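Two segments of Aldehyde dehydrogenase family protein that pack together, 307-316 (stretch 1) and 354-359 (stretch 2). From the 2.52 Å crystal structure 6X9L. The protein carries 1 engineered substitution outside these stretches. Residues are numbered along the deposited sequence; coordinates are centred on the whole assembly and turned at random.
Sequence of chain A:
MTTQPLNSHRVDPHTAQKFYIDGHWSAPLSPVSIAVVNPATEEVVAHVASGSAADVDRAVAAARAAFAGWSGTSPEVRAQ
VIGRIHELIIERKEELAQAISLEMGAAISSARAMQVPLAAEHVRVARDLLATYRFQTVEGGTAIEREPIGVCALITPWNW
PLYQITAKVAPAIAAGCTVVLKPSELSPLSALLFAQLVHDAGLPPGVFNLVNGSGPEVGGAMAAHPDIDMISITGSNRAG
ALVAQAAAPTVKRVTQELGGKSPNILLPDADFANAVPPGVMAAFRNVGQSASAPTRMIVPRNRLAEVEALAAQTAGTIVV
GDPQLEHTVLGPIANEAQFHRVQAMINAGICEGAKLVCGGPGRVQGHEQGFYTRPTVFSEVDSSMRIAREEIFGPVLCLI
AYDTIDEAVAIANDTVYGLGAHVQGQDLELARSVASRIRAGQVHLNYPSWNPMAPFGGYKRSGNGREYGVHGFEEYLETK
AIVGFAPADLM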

# COMPACT_ATOMS: atom_id res chain seq x y z
N VAL A 307 30.08 -24.69 15.21
CA VAL A 307 28.64 -24.45 15.21
C VAL A 307 27.89 -25.66 14.66
O VAL A 307 26.80 -26.00 15.14
N GLU A 308 28.47 -26.34 13.67
CA GLU A 308 27.89 -27.60 13.21
C GLU A 308 27.66 -28.55 14.38
O GLU A 308 26.53 -28.98 14.63
N ALA A 309 28.73 -28.86 15.13
CA ALA A 309 28.60 -29.73 16.29
C ALA A 309 27.55 -29.22 17.27
O ALA A 309 26.74 -30.00 17.80
N LEU A 310 27.54 -27.91 17.52
CA LEU A 310 26.58 -27.35 18.47
C LEU A 310 25.16 -27.46 17.95
O LEU A 310 24.22 -27.57 18.75
N ALA A 311 24.97 -27.43 16.63
CA ALA A 311 23.63 -27.49 16.06
C ALA A 311 23.08 -28.91 16.08
O ALA A 311 21.92 -29.13 16.45
N ALA A 312 23.90 -29.88 15.67
CA ALA A 312 23.52 -31.28 15.82
C ALA A 312 23.18 -31.59 17.27
O ALA A 312 22.19 -32.27 17.56
N GLN A 313 23.99 -31.06 18.19
CA GLN A 313 23.80 -31.30 19.61
C GLN A 313 22.43 -30.81 20.09
O GLN A 313 21.69 -31.55 20.75
N THR A 314 22.09 -29.56 19.78
CA THR A 314 20.81 -29.05 20.27
C THR A 314 19.64 -29.62 19.49
O THR A 314 18.57 -29.86 20.07
N ALA A 315 19.82 -29.88 18.19
CA ALA A 315 18.78 -30.56 17.43
C ALA A 315 18.45 -31.92 18.04
O ALA A 315 17.28 -32.23 18.28
N GLY A 316 19.47 -32.73 18.31
CA GLY A 316 19.28 -34.09 18.81
C GLY A 316 18.55 -34.18 20.13
O GLY A 316 18.09 -35.27 20.50
N ALA A 354 24.65 -30.40 -0.37
CA ALA A 354 24.84 -29.85 0.96
C ALA A 354 25.33 -30.94 1.90
O ALA A 354 25.19 -32.14 1.63
N LYS A 355 25.93 -30.52 3.01
CA LYS A 355 26.32 -31.46 4.05
C LYS A 355 25.15 -31.68 4.99
O LYS A 355 24.57 -30.71 5.51
N LEU A 356 24.79 -32.94 5.21
CA LEU A 356 23.71 -33.31 6.12
C LEU A 356 24.31 -33.49 7.51
O LEU A 356 24.79 -34.57 7.87
N VAL A 357 24.29 -32.42 8.29
CA VAL A 357 24.85 -32.46 9.64
C VAL A 357 24.05 -33.41 10.52
O VAL A 357 24.60 -34.10 11.37
N CYS A 358 22.73 -33.43 10.34
CA CYS A 358 21.83 -34.24 11.15
C CYS A 358 20.45 -34.13 10.53
O CYS A 358 20.22 -33.32 9.63
N GLY A 359 19.50 -34.93 11.05
CA GLY A 359 18.20 -35.00 10.42
C GLY A 359 18.28 -35.82 9.14
O GLY A 359 19.16 -36.65 8.97

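The apolar centre of this contact lies where one face of helix 307-316 meets the strand at Val-357 and Cys-358. The two axes come within 8.0 Å at an angle of 48°, and the nearest pair of CA atoms, 5.8 Å apart, belongs to Ala-312 and Cys-358. So close an approach is compatible with the methyl side chain of Ala-312, whose CA-to-CB bond points toward the strand. CB of Ala-312 lies 3.9 Å from CG1 of Val-357 and 4.3 Å from CB of Cys-358, so this one methyl touches two consecutive strand residues.

Cys-358 has chi1 at 78° (p), which places SG 3.9 Å from CB of Ala-315, one helical turn beyond Ala-312. SG of Cys-358 is also 4.2 Å from CA of Ala-312; these are packing distances, and no hydrogen bond crosses here. In the other direction along the helix, Val-357, with chi1 at 174° (t), sets CG1 3.8 Å from the backbone O of Glu-308 and CG2 4.0 Å from CG of Glu-308. CG2 of Val-357 thus extends the apolar patch onto the aliphatic part of the Glu-308 side chain, while CG1 packs against the helix backbone and CB of Ala-312.

That side chain leads to the polar edge. Glu-308 has chi1 at -80° (m) and chi2 at 178° (t), and its OE1 accepts a hydrogen bond from NZ of Lys-355 at 2.8 Å, a distance that also marks a salt bridge. Lys-355 reaches it through a nearly extended chain, t at chi1, chi2 and chi4, with chi3 off-well at -142°. OE2 of Glu-308 is hydrogen-bonded elsewhere in the structure. The bond from NZ of Lys-355 to OE1 of Glu-308 is the only hydrogen bond between the stretches, and the total buried surface is modest at 259 Å². By contrast, the CA-to-CB bonds of Ala-309 and Gln-313 point away from the strand.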

# COMPACT_ATOMS: atom_id res chain seq x y z
CB VAL A 307 28.26 -23.15 14.46
CG1 VAL A 307 29.48 -22.26 14.23
CG2 VAL A 307 27.55 -23.45 13.16
CB GLU A 308 28.78 -28.26 12.16
CG GLU A 308 28.65 -27.69 10.76
CD GLU A 308 29.60 -28.37 9.78
OE1 GLU A 308 30.35 -29.27 10.22
OE2 GLU A 308 29.61 -28.01 8.59
CB ALA A 309 29.95 -29.85 17.00
CB LEU A 310 26.93 -25.90 18.74
CG LEU A 310 28.18 -25.72 19.59
CD1 LEU A 310 28.89 -24.41 19.24
CD2 LEU A 310 27.77 -25.76 21.05
CB ALA A 311 23.64 -26.93 14.63
CB ALA A 312 24.66 -32.18 15.35
CB GLN A 313 24.92 -30.61 20.37
CG GLN A 313 25.33 -31.27 21.62
CD GLN A 313 26.44 -30.51 22.29
OE1 GLN A 313 27.37 -30.05 21.64
NE2 GLN A 313 26.33 -30.35 23.60
CB THR A 314 20.80 -27.53 20.23
OG1 THR A 314 21.03 -27.09 18.89
CG2 THR A 314 21.91 -26.97 21.11
CB ALA A 315 19.20 -30.71 15.97
CB ALA A 354 23.54 -29.23 1.47
CB LYS A 355 27.53 -30.94 4.83
CG LYS A 355 27.99 -31.87 5.94
CD LYS A 355 28.93 -31.14 6.88
CE LYS A 355 30.06 -32.03 7.37
NZ LYS A 355 30.84 -31.35 8.44
CB LEU A 356 23.01 -34.58 5.64
CG LEU A 356 21.78 -35.04 6.43
CD1 LEU A 356 20.66 -34.02 6.27
CD2 LEU A 356 21.33 -36.41 5.99
CB VAL A 357 24.89 -31.04 10.24
CG1 VAL A 357 25.32 -31.09 11.71
CG2 VAL A 357 25.77 -30.12 9.41
CB CYS A 358 21.82 -33.79 12.61
SG CYS A 358 20.83 -32.31 12.83